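PDB 2PLC: phosphatidylinositol-specific phospholipase C from Listeria monocytogenes, which belongs to the phosphatidylinositol-specific phospholipase C family and folds as a TIM-type barrel of alternating strands and helices. Local coordinates for residues K4-A9 with S20-H25; T14-L19 with K98-M103; P121-Y126 with L164-R169. One frame throughout, in Å; residues are numbered along the deposited sequence.

In the fold
Two of the three contacts share one end of the barrel. Interaction 1 sets the N-terminal segment 4-9 against strand 20-24, and interaction 2 sets 14-19 against the start of strand 101-107; their segments alternate along the chain and their centres lie about 8 Å apart. Glu99 joins them directly, since its OE1 is 3.0 Å from Met7 N and its OE2 2.9 Å from Ser8 N, probable hydrogen bonds to two successive amides. Interaction 3 lies farther out, its centre about 25 Å from that of interaction 1 and about 21 Å from that of interaction 2. Helix 114-125, which provides one side of it, strand 164-166 the other, follows strand 101-107 in the chain, and nearest atoms of interactions 2 and 3 are about 5 Å apart.

Interaction 1: K4-A9 with S20-H25; sequences KQWMSA and SIPGTH
Trp6 meets strand 20-24 with the far rim of its six-membered ring. Trp6 CZ2 lies 3.7 Å from Pro22 CD, and the neighbouring Trp6 CH2 is 3.8 Å from the carbonyl oxygen Ser20 O. The side chains of Trp6 and Pro22 run antiparallel alongside one another, and the proline approaches obliquely, square on neither the face nor the edge of the indole. Ile21 closes the group more loosely: Ile21 CG1 stands at the ring edge, near the ring plane, 4.5 Å from Trp6 CH2.

A chi1 of 68° sets the indole over its own backbone, and from there the long ring is carried forward to the strand. Met7 comes over one face, its CG methylene 3.5 Å above the plane and over the ring centre. At the polar corner, Trp6 NE1 donates to Gly57 O, which limits rotation of the indole and satisfies its buried N-H. Tryptophan suits this place, being broad and apolar yet anchored by a single N-H.

Strand 20-24 is the first of the barrel, and the contact falls on its opening residues. Ile21 and Gly23 pair through their backbones with strand 253-257, whereas Pro22, having no N-H to offer, packs its ring against Ile265, Ile268 and Ile269 of helix 262-269, the last of which also touches Trp6.

Farther out, the segment 4-9 is steadied by a short bond of Ser8 OG to Gln5 O, 2.6 Å, with the hydroxyl tilted 23° from the carbonyl plane. The backbone bonds of this turn are weak, and the carboxylate of Glu99 adds to its hold by accepting from the amides of Met7 and Ser8.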
# COMPACT_ATOMS: atom_id res chain seq x y z
N LYS A 4 -12.86 5.59 8.98
CA LYS A 4 -12.43 4.48 9.82
C LYS A 4 -13.04 3.14 9.38
O LYS A 4 -12.46 2.08 9.60
CB LYS A 4 -12.76 4.77 11.28
CG LYS A 4 -12.17 3.79 12.27
CD LYS A 4 -12.31 4.30 13.69
CE LYS A 4 -13.78 4.44 14.10
NZ LYS A 4 -13.92 5.04 15.45
N GLN A 5 -14.21 3.20 8.73
CA GLN A 5 -14.89 1.99 8.26
C GLN A 5 -15.55 2.20 6.90
O GLN A 5 -16.66 1.73 6.68
CB GLN A 5 -15.96 1.56 9.27
CG GLN A 5 -15.43 1.28 10.67
CD GLN A 5 -16.47 0.69 11.59
OE1 GLN A 5 -17.67 0.95 11.44
NE2 GLN A 5 -16.02 -0.12 12.55
N TRP A 6 -14.85 2.86 5.99
CA TRP A 6 -15.41 3.13 4.66
C TRP A 6 -15.65 1.91 3.78
O TRP A 6 -16.64 1.87 3.05
CB TRP A 6 -14.58 4.18 3.91
CG TRP A 6 -13.19 3.75 3.48
CD1 TRP A 6 -12.04 3.83 4.23
CD2 TRP A 6 -12.79 3.27 2.19
NE1 TRP A 6 -10.95 3.44 3.47
CE2 TRP A 6 -11.39 3.10 2.21
CE3 TRP A 6 -13.49 2.98 1.00
CZ2 TRP A 6 -10.66 2.65 1.10
CZ3 TRP A 6 -12.77 2.53 -0.10
CH2 TRP A 6 -11.37 2.37 -0.04
N MET A 7 -14.78 0.90 3.87
CA MET A 7 -14.93 -0.30 3.05
C MET A 7 -16.10 -1.19 3.47
O MET A 7 -16.62 -1.95 2.66
CB MET A 7 -13.64 -1.13 3.04
CG MET A 7 -12.44 -0.41 2.45
SD MET A 7 -11.02 -1.47 2.34
CE MET A 7 -10.78 -1.56 0.60
N SER A 8 -16.50 -1.10 4.73
CA SER A 8 -17.61 -1.90 5.25
C SER A 8 -18.92 -1.53 4.56
O SER A 8 -19.83 -2.35 4.47
CB SER A 8 -17.75 -1.69 6.75
OG SER A 8 -18.15 -0.37 7.05
N ALA A 9 -19.00 -0.29 4.07
CA ALA A 9 -20.18 0.21 3.39
C ALA A 9 -20.24 -0.15 1.90
O ALA A 9 -21.13 0.29 1.17
CB ALA A 9 -20.29 1.72 3.57
N SER A 20 -11.08 2.47 -5.85
CA SER A 20 -10.14 3.58 -5.81
C SER A 20 -9.66 3.53 -4.36
O SER A 20 -10.42 3.80 -3.43
CB SER A 20 -10.84 4.91 -6.10
OG SER A 20 -11.36 4.91 -7.42
N ILE A 21 -8.40 3.14 -4.17
CA ILE A 21 -7.86 2.99 -2.82
C ILE A 21 -6.70 3.93 -2.50
O ILE A 21 -5.77 4.05 -3.29
CB ILE A 21 -7.38 1.54 -2.62
CG1 ILE A 21 -8.52 0.57 -2.96
CG2 ILE A 21 -6.87 1.33 -1.20
CD1 ILE A 21 -8.08 -0.87 -3.08
N PRO A 22 -6.77 4.62 -1.34
CA PRO A 22 -5.72 5.54 -0.89
C PRO A 22 -4.63 4.70 -0.22
O PRO A 22 -4.94 3.80 0.56
CB PRO A 22 -6.42 6.40 0.17
CG PRO A 22 -7.89 6.07 0.04
CD PRO A 22 -7.91 4.64 -0.41
N GLY A 23 -3.37 4.99 -0.53
CA GLY A 23 -2.28 4.24 0.07
C GLY A 23 -1.13 5.17 0.41
O GLY A 23 -1.12 6.32 -0.02
N THR A 24 -0.16 4.68 1.18
CA THR A 24 1.00 5.48 1.55
C THR A 24 2.29 4.80 1.09
O THR A 24 2.42 3.57 1.12
CB THR A 24 1.08 5.69 3.06
OG1 THR A 24 0.90 4.43 3.72
CG2 THR A 24 0.02 6.67 3.53
N HIS A 25 3.24 5.62 0.64
CA HIS A 25 4.54 5.14 0.20
C HIS A 25 5.46 5.19 1.41
O HIS A 25 5.45 6.19 2.14
CB HIS A 25 5.08 6.02 -0.93
CG HIS A 25 6.54 5.83 -1.21
ND1 HIS A 25 7.47 6.83 -1.02
CD2 HIS A 25 7.23 4.76 -1.66
CE1 HIS A 25 8.67 6.39 -1.35
NE2 HIS A 25 8.55 5.13 -1.74

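Interaction 2: T14-L19 with K98-M103; sequences TNLAAL and KETIIM
At the end of the barrel where the strands begin, Leu16 extends its two methyl groups to Thr100 and Ile102. Each branch has its own partner: Leu16 CD1 rests 4.2 Å from Thr100 CG2, and Leu16 CD2 lies 4.3 Å from Ile102 CD1. The forked leucine thus spans alternate residues, Thr100 and Ile102, at the approach to and on strand 101-107, whose side chains point to the same side. The contact is light and wholly apolar. The backbones stay well apart, with Leu16 CA 9.6 Å from Thr100 CA, so the side chains alone bridge the distance. Leu16 CG sits away from any staggered position (chi1 -132°), a modest torsional cost that accompanies this reach.

Alternation along the strand explains the choice of residues. Thr100 and Ile102 turn toward Leu16 and the interior of the TIM-type barrel, where Ile102 also touches Tyr60 and Leu155. Both are beta-branched, which suits an extended chain. Leu16 in turn touches Leu153 of strand 152-157 and Ile142, so that it is gathered among apolar groups from several parts of the barrel.

Thr100 is divided in its duties. With OG1 opposite the backbone N (chi1 169°), its hydroxyl makes a weak hydrogen bond to Lys151 O, leaving the methyl for the leucine.

The backbone that presents Leu16 is shaped by an Asx turn: Asn15 OD1 accepts from Ala17 N at 2.9 Å, with an N-H...O angle of 162°. Asparagine suits the place because its short side chain can curl back to an amide two residues on. Residues 16-17 form a short 3-10 segment, spanned by the bond Ala18 N to Asn15 O, 3.1 Å.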
# COMPACT_ATOMS: atom_id res chain seq x y z
N THR A 14 -18.27 -6.59 -4.74
CA THR A 14 -17.34 -5.70 -5.43
C THR A 14 -15.94 -6.28 -5.44
O THR A 14 -15.47 -6.79 -4.42
CB THR A 14 -17.28 -4.30 -4.78
OG1 THR A 14 -18.61 -3.77 -4.67
CG2 THR A 14 -16.44 -3.35 -5.62
N ASN A 15 -15.28 -6.23 -6.60
CA ASN A 15 -13.92 -6.75 -6.72
C ASN A 15 -12.93 -5.68 -6.26
O ASN A 15 -13.19 -4.48 -6.37
CB ASN A 15 -13.63 -7.16 -8.16
CG ASN A 15 -12.34 -7.95 -8.28
OD1 ASN A 15 -11.28 -7.40 -8.53
ND2 ASN A 15 -12.44 -9.26 -8.10
N LEU A 16 -11.81 -6.13 -5.72
CA LEU A 16 -10.80 -5.21 -5.22
C LEU A 16 -10.24 -4.32 -6.34
O LEU A 16 -9.87 -3.18 -6.09
CB LEU A 16 -9.67 -6.00 -4.56
CG LEU A 16 -9.17 -5.57 -3.17
CD1 LEU A 16 -10.34 -5.46 -2.20
CD2 LEU A 16 -8.17 -6.58 -2.67
N ALA A 17 -10.20 -4.85 -7.56
CA ALA A 17 -9.68 -4.10 -8.71
C ALA A 17 -10.62 -3.01 -9.21
O ALA A 17 -10.23 -2.12 -9.97
CB ALA A 17 -9.34 -5.05 -9.84
N ALA A 18 -11.88 -3.08 -8.78
CA ALA A 18 -12.89 -2.11 -9.17
C ALA A 18 -12.95 -0.92 -8.21
O ALA A 18 -13.86 -0.09 -8.30
CB ALA A 18 -14.24 -2.78 -9.23
N LEU A 19 -11.96 -0.80 -7.32
CA LEU A 19 -11.94 0.28 -6.34
C LEU A 19 -10.86 1.34 -6.51
O LEU A 19 -9.87 1.14 -7.22
CB LEU A 19 -11.79 -0.30 -4.93
CG LEU A 19 -12.82 -1.28 -4.38
CD1 LEU A 19 -12.35 -1.81 -3.04
CD2 LEU A 19 -14.16 -0.59 -4.23
N LYS A 98 -14.73 -5.28 8.90
CA LYS A 98 -15.17 -5.34 7.51
C LYS A 98 -14.17 -4.72 6.54
O LYS A 98 -14.32 -4.84 5.33
CB LYS A 98 -16.55 -4.70 7.34
CG LYS A 98 -17.70 -5.49 7.96
CD LYS A 98 -17.89 -6.84 7.28
CE LYS A 98 -19.05 -7.61 7.90
NZ LYS A 98 -19.23 -8.94 7.25
N GLU A 99 -13.14 -4.07 7.09
CA GLU A 99 -12.11 -3.43 6.28
C GLU A 99 -11.08 -4.45 5.83
O GLU A 99 -10.99 -5.54 6.38
CB GLU A 99 -11.40 -2.34 7.09
CG GLU A 99 -12.31 -1.30 7.70
CD GLU A 99 -13.17 -0.60 6.67
OE1 GLU A 99 -12.63 0.12 5.81
OE2 GLU A 99 -14.41 -0.75 6.74
N THR A 100 -10.32 -4.09 4.79
CA THR A 100 -9.27 -4.95 4.26
C THR A 100 -8.05 -4.10 4.00
O THR A 100 -8.15 -2.93 3.61
CB THR A 100 -9.69 -5.69 2.95
OG1 THR A 100 -8.54 -6.31 2.36
CG2 THR A 100 -10.32 -4.74 1.96
N ILE A 101 -6.88 -4.67 4.25
CA ILE A 101 -5.63 -3.94 4.06
C ILE A 101 -4.72 -4.66 3.09
O ILE A 101 -4.57 -5.88 3.15
CB ILE A 101 -4.93 -3.70 5.42
CG1 ILE A 101 -5.80 -2.78 6.28
CG2 ILE A 101 -3.54 -3.09 5.22
CD1 ILE A 101 -5.29 -2.56 7.66
N ILE A 102 -4.19 -3.90 2.15
CA ILE A 102 -3.27 -4.44 1.16
C ILE A 102 -1.90 -4.02 1.67
O ILE A 102 -1.67 -2.84 1.93
CB ILE A 102 -3.54 -3.85 -0.23
CG1 ILE A 102 -5.00 -4.08 -0.61
CG2 ILE A 102 -2.59 -4.47 -1.25
CD1 ILE A 102 -5.44 -3.35 -1.84
N MET A 103 -1.01 -4.98 1.83
CA MET A 103 0.30 -4.70 2.37
C MET A 103 1.48 -5.21 1.57
O MET A 103 1.62 -6.41 1.33
CB MET A 103 0.39 -5.26 3.80
CG MET A 103 1.75 -5.11 4.45
SD MET A 103 1.76 -5.82 6.10
CE MET A 103 2.85 -7.19 5.85

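Interaction 3: P121-Y126 with L164-R169; sequences PLINIY and LVINSR
Leu164 opens the segment by pressing its CD2 methyl onto Ile123 of the helix. Leu164 CD2 lies 3.9 Å from both Ile123 CG2 and Ile123 CG1, so it sits against the fork of the isoleucine rather than against one branch. With CG opposite the backbone N (chi1 -177°), the leucine is swung out from its strand toward the helix, where it also touches Ile119 and Gln120 one turn earlier.

Val165 faces the other side of the strand, against Arg135, and the next side chain to point at the helix is Ile166. This residue divides its branches. Ile166 CD1, at the end of the longer one, approaches Ile123, the two side chains crossing at about a right angle. Ile166 CG2 comes within 4.1 Å of Asn124 OD1. Leu164 CD2 and Ile166 CD1 touch each other, and Ile123 CG2 rests across these two methyls, 3.9 Å from each; Phe171 of strand 169-174 backs all three aliphatic residues.

Helix 114-125 follows strand 101-107 in the barrel. Its C-terminal end is packed here by short strand 164-166, which forms a hairpin with 169-174, a strand that itself runs parallel to 152-157. The axes of helix 121-125 and strand 164-166 approach to 9.9 Å and cross at -72°, a steep angle that limits the touching residues to a few.

Beyond Ile166 the chain reverses in a type II' turn through Asn167 and Ser168, making a two-residue hairpin. Ile166 N donates to Arg169 O at 2.9 Å, and Arg169 N returns a bond to Ile166 O at 3.2 Å. Glycine is commonest at the place of Asn167, and asparagine is among the residues that tolerate it. The two turn residues are exposed and poorly ordered, and Arg169 begins strand 169-174.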
# COMPACT_ATOMS: atom_id res chain seq x y z
N PRO A 121 7.54 -17.43 11.05
CA PRO A 121 7.00 -17.63 12.41
C PRO A 121 6.09 -16.49 12.85
O PRO A 121 5.12 -16.70 13.58
CB PRO A 121 8.27 -17.68 13.26
CG PRO A 121 9.28 -18.28 12.33
CD PRO A 121 9.01 -17.52 11.05
N LEU A 122 6.39 -15.28 12.38
CA LEU A 122 5.61 -14.09 12.71
C LEU A 122 4.28 -14.03 11.97
O LEU A 122 3.25 -13.69 12.54
CB LEU A 122 6.40 -12.83 12.39
CG LEU A 122 6.78 -11.94 13.57
CD1 LEU A 122 7.35 -10.65 13.03
CD2 LEU A 122 5.56 -11.67 14.44
N ILE A 123 4.33 -14.31 10.67
CA ILE A 123 3.13 -14.29 9.84
C ILE A 123 2.18 -15.39 10.30
O ILE A 123 0.99 -15.15 10.48
CB ILE A 123 3.49 -14.50 8.34
CG1 ILE A 123 4.36 -13.34 7.83
CG2 ILE A 123 2.22 -14.62 7.51
CD1 ILE A 123 3.75 -11.96 8.00
N ASN A 124 2.72 -16.58 10.54
CA ASN A 124 1.94 -17.73 10.99
C ASN A 124 1.18 -17.49 12.29
O ASN A 124 0.13 -18.10 12.53
CB ASN A 124 2.86 -18.95 11.14
CG ASN A 124 2.08 -20.23 11.32
OD1 ASN A 124 1.14 -20.52 10.57
ND2 ASN A 124 2.47 -21.02 12.32
N ILE A 125 1.70 -16.59 13.12
CA ILE A 125 1.06 -16.24 14.38
C ILE A 125 -0.25 -15.49 14.13
O ILE A 125 -1.21 -15.59 14.89
CB ILE A 125 2.00 -15.36 15.25
CG1 ILE A 125 3.22 -16.17 15.66
CG2 ILE A 125 1.30 -14.83 16.47
CD1 ILE A 125 2.88 -17.55 16.19
N TYR A 126 -0.27 -14.74 13.03
CA TYR A 126 -1.44 -13.94 12.66
C TYR A 126 -2.13 -14.45 11.40
O TYR A 126 -2.84 -13.70 10.74
CB TYR A 126 -1.00 -12.49 12.44
CG TYR A 126 -0.45 -11.82 13.67
CD1 TYR A 126 -1.31 -11.34 14.66
CD2 TYR A 126 0.92 -11.65 13.85
CE1 TYR A 126 -0.82 -10.70 15.79
CE2 TYR A 126 1.42 -11.02 14.98
CZ TYR A 126 0.55 -10.54 15.94
OH TYR A 126 1.02 -9.89 17.05
N LEU A 164 4.66 -15.91 -0.51
CA LEU A 164 4.95 -16.55 0.77
C LEU A 164 4.09 -17.80 0.97
O LEU A 164 2.86 -17.72 1.04
CB LEU A 164 4.71 -15.57 1.93
CG LEU A 164 5.04 -16.11 3.32
CD1 LEU A 164 6.55 -16.20 3.50
CD2 LEU A 164 4.44 -15.20 4.37
N VAL A 165 4.75 -18.94 1.07
CA VAL A 165 4.06 -20.21 1.28
C VAL A 165 4.42 -20.78 2.65
O VAL A 165 5.60 -21.01 2.94
CB VAL A 165 4.42 -21.25 0.19
CG1 VAL A 165 3.63 -22.52 0.40
CG2 VAL A 165 4.14 -20.69 -1.20
N ILE A 166 3.42 -20.93 3.50
CA ILE A 166 3.61 -21.49 4.83
C ILE A 166 2.71 -22.71 4.91
O ILE A 166 1.48 -22.59 4.93
CB ILE A 166 3.26 -20.48 5.96
CG1 ILE A 166 4.07 -19.19 5.78
CG2 ILE A 166 3.57 -21.08 7.33
CD1 ILE A 166 3.76 -18.12 6.81
N ASN A 167 3.34 -23.89 4.92
CA ASN A 167 2.66 -25.18 4.96
C ASN A 167 2.03 -25.47 3.60
O ASN A 167 2.74 -25.59 2.60
CB ASN A 167 1.60 -25.24 6.07
CG ASN A 167 2.22 -25.43 7.44
OD1 ASN A 167 2.56 -26.55 7.83
ND2 ASN A 167 2.37 -24.34 8.18
N SER A 168 0.71 -25.57 3.55
CA SER A 168 0.02 -25.83 2.30
C SER A 168 -0.78 -24.60 1.88
O SER A 168 -1.63 -24.68 0.99
CB SER A 168 -0.89 -27.04 2.43
OG SER A 168 -0.13 -28.22 2.66
N ARG A 169 -0.51 -23.48 2.53
CA ARG A 169 -1.21 -22.23 2.25
C ARG A 169 -0.29 -21.17 1.64
O ARG A 169 0.86 -21.02 2.05
CB ARG A 169 -1.86 -21.68 3.52
CG ARG A 169 -2.84 -22.64 4.18
CD ARG A 169 -3.98 -23.03 3.25
NE ARG A 169 -4.97 -21.97 3.09
CZ ARG A 169 -6.05 -22.06 2.32
NH1 ARG A 169 -6.29 -23.16 1.62
NH2 ARG A 169 -6.91 -21.05 2.25